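Local coordinates for protein aromatic-amino-acid aminotransferase (Burkholderia pseudomallei, PDB 4F4E) that probably transfers amino groups between aromatic amino acids such as tyrosine and 2-oxoglutarate, working as a homodimer with pyridoxal 5'-phosphate as cofactor, at residues A[89-102]-A[114-126]. Numbering follows the deposited sequence.
Sequences LPIDGIAAYDASVQ and AAGRVVTAQALGG
Strand 118-124 is the outermost strand, within the chain, of the large mixed sheet in the cofactor-binding domain of this fold-type I aminotransferase; the type I turn P90 to G93 meets its outer edge, while the helix that follows crosses over the sheet face. Beyond the strand, N of G126 binds the phosphate of the pyridoxal-lysine at position 269. The Q122 chain runs extended, CG turned away from the backbone N (chi1 -176°), and reaches the helix start, where OE1 takes the N-H of I94, the N-cap residue, at 2.9 Å and almost in line with the amide C=O (168° at the oxygen). Glutamine suits this place because one long side chain both accepts there and donates, weakly, from NE2 to P310 O. The positive phi of G93 suits glycine, and its missing side chain leaves room for Q122 CB; Q122 OE1 lies 3.2 Å from G93 CA. Q122 N binds D92 O at 3.0 Å from above the carbonyl plane, and Y97, its hydroxyl bonded to G279 O, sets CE2 3.6 Å from Q122 CG. One water bridges I91 O and Q122 O. Farther along the helix, V101 CG1 packs on T120 CG2, and the Q102 side chain runs antiparallel alongside that of T120. T120 OG1, also bonded to S282 OG, lies in the Q102 amide plane and accepts from NE2 at 2.9 Å; the same NE2 bonds weakly to V118 O, at 3.1 Å.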
ATOM      1  N   LEU A  89      10.357  -0.644   7.110  1.00  8.87           N
ATOM      2  CA  LEU A  89      10.855  -1.849   6.478  1.00  9.02           C
ATOM      3  C   LEU A  89      11.660  -1.436   5.236  1.00  8.91           C
ATOM      4  O   LEU A  89      11.432  -0.348   4.675  1.00  8.57           O
ATOM      5  CB  LEU A  89       9.719  -2.769   6.042  1.00  8.90           C
ATOM      6  CG  LEU A  89       8.873  -3.434   7.126  1.00  9.23           C
ATOM      7  CD1 LEU A  89       7.822  -4.358   6.486  1.00  9.20           C
ATOM      8  CD2 LEU A  89       9.768  -4.178   8.112  1.00 10.11           C
ATOM      9  N   PRO A  90      12.542  -2.340   4.741  1.00  9.01           N
ATOM     10  CA  PRO A  90      13.089  -2.176   3.402  1.00  8.95           C
ATOM     11  C   PRO A  90      12.000  -2.014   2.340  1.00  8.69           C
ATOM     12  O   PRO A  90      10.827  -2.386   2.566  1.00  7.95           O
ATOM     13  CB  PRO A  90      13.828  -3.516   3.182  1.00  9.18           C
ATOM     14  CG  PRO A  90      14.225  -3.911   4.534  1.00  9.36           C
ATOM     15  CD  PRO A  90      12.969  -3.616   5.304  1.00  9.30           C
ATOM     16  N   ILE A  91      12.385  -1.438   1.179  1.00  8.65           N
ATOM     17  CA  ILE A  91      11.461  -1.152   0.118  1.00  8.45           C
ATOM     18  C   ILE A  91      10.766  -2.428  -0.316  1.00  8.32           C
ATOM     19  O   ILE A  91       9.551  -2.432  -0.572  1.00  7.56           O
ATOM     20  CB  ILE A  91      12.145  -0.454  -1.076  1.00  8.76           C
ATOM     21  CG1 ILE A  91      12.653   0.956  -0.683  1.00  9.24           C
ATOM     22  CG2 ILE A  91      11.203  -0.387  -2.286  1.00  8.71           C
ATOM     23  CD1 ILE A  91      13.569   1.548  -1.777  1.00  9.68           C
ATOM     24  N   ASP A  92      11.529  -3.535  -0.332  1.00  8.31           N
ATOM     25  CA  ASP A  92      11.009  -4.815  -0.754  1.00  8.56           C
ATOM     26  C   ASP A  92      10.546  -5.705   0.383  1.00  8.30           C
ATOM     27  O   ASP A  92      10.374  -6.891   0.201  1.00  8.77           O
ATOM     28  CB  ASP A  92      12.044  -5.583  -1.604  1.00  9.09           C
ATOM     29  CG  ASP A  92      13.421  -5.665  -0.963  1.00  9.78           C
ATOM     30  OD1 ASP A  92      13.685  -5.039   0.085  1.00 10.28           O
ATOM     31  OD2 ASP A  92      14.291  -6.337  -1.581  1.00 10.66           O
ATOM     32  N   GLY A  93      10.445  -5.136   1.559  1.00  8.42           N
ATOM     33  CA  GLY A  93       9.790  -5.786   2.714  1.00  7.96           C
ATOM     34  C   GLY A  93      10.736  -6.594   3.570  1.00  7.83           C
ATOM     35  O   GLY A  93      11.957  -6.448   3.513  1.00  7.88           O
ATOM     36  N   ILE A  94      10.154  -7.432   4.408  1.00  7.57           N
ATOM     37  CA  ILE A  94      10.900  -8.241   5.382  1.00  8.08           C
ATOM     38  C   ILE A  94      11.643  -9.329   4.631  1.00  8.20           C
ATOM     39  O   ILE A  94      11.053 -10.130   3.961  1.00  8.33           O
ATOM     40  CB  ILE A  94       9.945  -8.876   6.422  1.00  8.00           C
ATOM     41  CG1 ILE A  94       9.204  -7.778   7.194  1.00  7.96           C
ATOM     42  CG2 ILE A  94      10.732  -9.781   7.389  1.00  8.08           C
ATOM     43  CD1 ILE A  94       7.926  -8.263   7.804  1.00  8.24           C
ATOM     44  N   ALA A  95      12.969  -9.338   4.718  1.00  8.59           N
ATOM     45  CA  ALA A  95      13.741 -10.259   3.920  1.00  8.85           C
ATOM     46  C   ALA A  95      13.397 -11.728   4.198  1.00  9.01           C
ATOM     47  O   ALA A  95      13.291 -12.551   3.271  1.00  9.65           O
ATOM     48  CB  ALA A  95      15.223 -10.005   4.153  1.00  9.07           C
ATOM     49  N   ALA A  96      13.198 -12.081   5.460  1.00  9.40           N
ATOM     50  CA  ALA A  96      12.882 -13.474   5.815  1.00  9.41           C
ATOM     51  C   ALA A  96      11.531 -13.873   5.223  1.00  9.12           C
ATOM     52  O   ALA A  96      11.333 -15.051   4.886  1.00  9.10           O
ATOM     53  CB  ALA A  96      12.837 -13.659   7.355  1.00  9.86           C
ATOM     54  N   TYR A  97      10.586 -12.926   5.190  1.00  8.62           N
ATOM     55  CA  TYR A  97       9.263 -13.162   4.580  1.00  8.28           C
ATOM     56  C   TYR A  97       9.452 -13.430   3.093  1.00  8.25           C
ATOM     57  O   TYR A  97       8.931 -14.422   2.572  1.00  8.32           O
ATOM     58  CB  TYR A  97       8.348 -11.934   4.750  1.00  7.92           C
ATOM     59  CG  TYR A  97       7.088 -11.904   3.927  1.00  7.62           C
ATOM     60  CD1 TYR A  97       5.895 -12.443   4.414  1.00  7.63           C
ATOM     61  CD2 TYR A  97       7.053 -11.284   2.707  1.00  7.42           C
ATOM     62  CE1 TYR A  97       4.746 -12.395   3.655  1.00  7.66           C
ATOM     63  CE2 TYR A  97       5.924 -11.248   1.944  1.00  7.35           C
ATOM     64  CZ  TYR A  97       4.741 -11.779   2.433  1.00  7.55           C
ATOM     65  OH  TYR A  97       3.583 -11.678   1.693  1.00  8.16           O
ATOM     66  N   ASP A  98      10.243 -12.582   2.443  1.00  8.15           N
ATOM     67  CA  ASP A  98      10.488 -12.721   1.026  1.00  8.03           C
ATOM     68  C   ASP A  98      11.076 -14.090   0.740  1.00  8.35           C
ATOM     69  O   ASP A  98      10.667 -14.760  -0.177  1.00  8.41           O
ATOM     70  CB  ASP A  98      11.435 -11.643   0.508  1.00  8.06           C
ATOM     71  CG  ASP A  98      10.841 -10.266   0.524  1.00  7.64           C
ATOM     72  OD1 ASP A  98       9.619 -10.161   0.478  1.00  7.33           O
ATOM     73  OD2 ASP A  98      11.619  -9.261   0.575  1.00  7.70           O
ATOM     74  N   ALA A  99      12.050 -14.520   1.539  1.00  8.59           N
ATOM     75  CA  ALA A  99      12.645 -15.848   1.369  1.00  9.20           C
ATOM     76  C   ALA A  99      11.681 -16.995   1.596  1.00  9.28           C
ATOM     77  O   ALA A  99      11.729 -17.973   0.871  1.00  9.25           O
ATOM     78  CB  ALA A  99      13.852 -16.005   2.298  1.00  9.53           C
ATOM     79  N   SER A 100      10.850 -16.904   2.624  1.00  9.79           N
ATOM     80  CA  SER A 100       9.847 -17.941   2.903  1.00 10.10           C
ATOM     81  C   SER A 100       8.803 -18.029   1.813  1.00 10.21           C
ATOM     82  O   SER A 100       8.315 -19.129   1.484  1.00 10.23           O
ATOM     83  CB  SER A 100       9.139 -17.663   4.246  1.00 10.57           C
ATOM     84  OG  SER A 100      10.008 -17.832   5.329  1.00 11.27           O
ATOM     85  N   VAL A 101       8.413 -16.885   1.246  1.00 10.08           N
ATOM     86  CA  VAL A 101       7.448 -16.898   0.128  1.00 10.16           C
ATOM     87  C   VAL A 101       8.022 -17.676  -1.043  1.00 10.41           C
ATOM     88  O   VAL A 101       7.323 -18.470  -1.659  1.00 10.22           O
ATOM     89  CB  VAL A 101       7.066 -15.461  -0.295  1.00 10.02           C
ATOM     90  CG1 VAL A 101       6.509 -15.394  -1.738  1.00 10.43           C
ATOM     91  CG2 VAL A 101       6.128 -14.814   0.733  1.00  9.95           C
ATOM     92  N   GLN A 102       9.290 -17.446  -1.369  1.00 10.86           N
ATOM     93  CA  GLN A 102       9.902 -18.122  -2.517  1.00 11.71           C
ATOM     94  C   GLN A 102       9.919 -19.613  -2.330  1.00 12.09           C
ATOM     95  O   GLN A 102       9.671 -20.348  -3.270  1.00 13.12           O
ATOM     96  CB  GLN A 102      11.350 -17.704  -2.733  1.00 12.05           C
ATOM     97  CG  GLN A 102      11.500 -16.320  -3.103  1.00 12.11           C
ATOM     98  CD  GLN A 102      12.917 -15.931  -3.395  1.00 12.71           C
ATOM     99  OE1 GLN A 102      13.908 -16.654  -3.067  1.00 13.63           O
ATOM    100  NE2 GLN A 102      13.041 -14.820  -4.059  1.00 11.69           N
ATOM    101  N   ALA A 114      18.484 -21.393  -5.313  1.00 15.30           N
ATOM    102  CA  ALA A 114      19.901 -21.646  -4.994  1.00 15.57           C
ATOM    103  C   ALA A 114      20.839 -20.810  -5.864  1.00 15.72           C
ATOM    104  O   ALA A 114      21.918 -20.449  -5.417  1.00 16.18           O
ATOM    105  CB  ALA A 114      20.253 -23.129  -5.116  1.00 16.40           C
ATOM    106  N   ALA A 115      20.423 -20.524  -7.104  1.00 15.33           N
ATOM    107  CA  ALA A 115      21.250 -19.786  -8.080  1.00 15.67           C
ATOM    108  C   ALA A 115      21.040 -18.268  -7.984  1.00 15.26           C
ATOM    109  O   ALA A 115      21.608 -17.511  -8.767  1.00 15.81           O
ATOM    110  CB  ALA A 115      20.936 -20.250  -9.515  1.00 16.13           C
ATOM    111  N   GLY A 116      20.209 -17.828  -7.038  1.00 14.35           N
ATOM    112  CA  GLY A 116      19.927 -16.410  -6.866  1.00 13.52           C
ATOM    113  C   GLY A 116      19.167 -15.746  -7.985  1.00 12.94           C
ATOM    114  O   GLY A 116      19.327 -14.548  -8.246  1.00 12.31           O
ATOM    115  N   ARG A 117      18.366 -16.524  -8.679  1.00 12.73           N
ATOM    116  CA  ARG A 117      17.687 -16.052  -9.856  1.00 12.60           C
ATOM    117  C   ARG A 117      16.285 -15.540  -9.572  1.00 12.06           C
ATOM    118  O   ARG A 117      15.668 -15.015 -10.494  1.00 12.89           O
ATOM    119  CB  ARG A 117      17.641 -17.162 -10.911  1.00 13.50           C
ATOM    120  CG  ARG A 117      18.949 -17.313 -11.630  1.00 14.76           C
ATOM    121  CD  ARG A 117      18.965 -18.532 -12.541  1.00 15.68           C
ATOM    122  NE  ARG A 117      17.890 -18.496 -13.513  1.00 16.39           N
ATOM    123  CZ  ARG A 117      17.647 -19.443 -14.413  1.00 18.08           C
ATOM    124  NH1 ARG A 117      18.426 -20.500 -14.490  1.00 19.37           N
ATOM    125  NH2 ARG A 117      16.608 -19.326 -15.250  1.00 18.96           N
ATOM    126  N   VAL A 118      15.760 -15.697  -8.342  1.00 11.43           N
ATOM    127  CA  VAL A 118      14.399 -15.263  -8.016  1.00 10.95           C
ATOM    128  C   VAL A 118      14.424 -13.998  -7.174  1.00 10.53           C
ATOM    129  O   VAL A 118      15.136 -13.917  -6.161  1.00 11.27           O
ATOM    130  CB  VAL A 118      13.620 -16.352  -7.254  1.00 11.38           C
ATOM    131  CG1 VAL A 118      12.125 -16.006  -7.164  1.00 11.21           C
ATOM    132  CG2 VAL A 118      13.859 -17.705  -7.923  1.00 11.59           C
ATOM    133  N   VAL A 119      13.641 -13.028  -7.612  1.00 10.01           N
ATOM    134  CA  VAL A 119      13.425 -11.762  -6.935  1.00  9.99           C
ATOM    135  C   VAL A 119      12.046 -11.809  -6.328  1.00  9.51           C
ATOM    136  O   VAL A 119      11.091 -12.124  -7.026  1.00  9.51           O
ATOM    137  CB  VAL A 119      13.464 -10.610  -7.982  1.00 10.38           C
ATOM    138  CG1 VAL A 119      13.061  -9.294  -7.334  1.00 10.62           C
ATOM    139  CG2 VAL A 119      14.850 -10.514  -8.622  1.00 10.76           C
ATOM    140  N   THR A 120      11.943 -11.526  -5.038  1.00  8.77           N
ATOM    141  CA  THR A 120      10.671 -11.415  -4.343  1.00  8.36           C
ATOM    142  C   THR A 120      10.585 -10.164  -3.518  1.00  8.27           C
ATOM    143  O   THR A 120      11.478  -9.895  -2.689  1.00  9.22           O
ATOM    144  CB  THR A 120      10.411 -12.641  -3.453  1.00  8.20           C
ATOM    145  OG1 THR A 120      10.383 -13.811  -4.285  1.00  8.29           O
ATOM    146  CG2 THR A 120       9.081 -12.499  -2.712  1.00  7.82           C
ATOM    147  N   ALA A 121       9.540  -9.355  -3.757  1.00  7.80           N
ATOM    148  CA  ALA A 121       9.277  -8.157  -2.969  1.00  7.54           C
ATOM    149  C   ALA A 121       7.903  -8.324  -2.296  1.00  7.25           C
ATOM    150  O   ALA A 121       6.922  -8.658  -2.944  1.00  7.12           O
ATOM    151  CB  ALA A 121       9.260  -6.873  -3.826  1.00  7.56           C
ATOM    152  N   GLN A 122       7.862  -8.080  -0.997  1.00  7.01           N
ATOM    153  CA  GLN A 122       6.636  -8.016  -0.274  1.00  6.93           C
ATOM    154  C   GLN A 122       5.749  -6.965  -0.890  1.00  6.71           C
ATOM    155  O   GLN A 122       6.220  -5.943  -1.368  1.00  7.14           O
ATOM    156  CB  GLN A 122       6.934  -7.673   1.204  1.00  6.90           C
ATOM    157  CG  GLN A 122       5.739  -7.663   2.148  1.00  6.74           C
ATOM    158  CD  GLN A 122       6.126  -7.186   3.513  1.00  6.92           C
ATOM    159  OE1 GLN A 122       7.272  -7.343   3.926  1.00  7.16           O
ATOM    160  NE2 GLN A 122       5.167  -6.608   4.234  1.00  6.74           N
ATOM    161  N   ALA A 123       4.453  -7.222  -0.877  1.00  6.51           N
ATOM    162  CA  ALA A 123       3.497  -6.376  -1.582  1.00  6.48           C
ATOM    163  C   ALA A 123       2.196  -6.222  -0.807  1.00  6.40           C
ATOM    164  O   ALA A 123       1.896  -7.026   0.085  1.00  5.99           O
ATOM    165  CB  ALA A 123       3.223  -6.979  -2.999  1.00  6.21           C
ATOM    166  N   LEU A 124       1.375  -5.234  -1.216  1.00  6.67           N
ATOM    167  CA  LEU A 124       0.083  -4.980  -0.563  1.00  6.98           C
ATOM    168  C   LEU A 124      -0.971  -5.935  -1.107  1.00  6.97           C
ATOM    169  O   LEU A 124      -1.777  -5.595  -1.954  1.00  6.85           O
ATOM    170  CB  LEU A 124      -0.327  -3.525  -0.719  1.00  7.47           C
ATOM    171  CG  LEU A 124       0.317  -2.488   0.196  1.00  8.22           C
ATOM    172  CD1 LEU A 124      -0.132  -2.586   1.641  1.00  8.37           C
ATOM    173  CD2 LEU A 124       1.817  -2.474   0.168  1.00  8.92           C
ATOM    174  N   GLY A 125      -0.952  -7.145  -0.568  1.00  7.10           N
ATOM    175  CA  GLY A 125      -1.743  -8.232  -1.103  1.00  6.91           C
ATOM    176  C   GLY A 125      -1.323  -8.673  -2.498  1.00  6.90           C
ATOM    177  O   GLY A 125      -0.342  -8.176  -3.085  1.00  6.71           O
ATOM    178  N   GLY A 126      -2.101  -9.625  -3.023  1.00  6.74           N
ATOM    179  CA  GLY A 126      -1.985 -10.020  -4.409  1.00  6.95           C
ATOM    180  C   GLY A 126      -2.248  -8.884  -5.344  1.00  6.88           C
ATOM    181  O   GLY A 126      -1.596  -8.778  -6.421  1.00  6.83           O
TER
HETATM  182  O   HOH W   1       6.801  -3.312  -1.069  1.00  6.31           O
HETATM  183  O   HOH W   2      13.994  -9.078  -1.885  1.00  9.19           O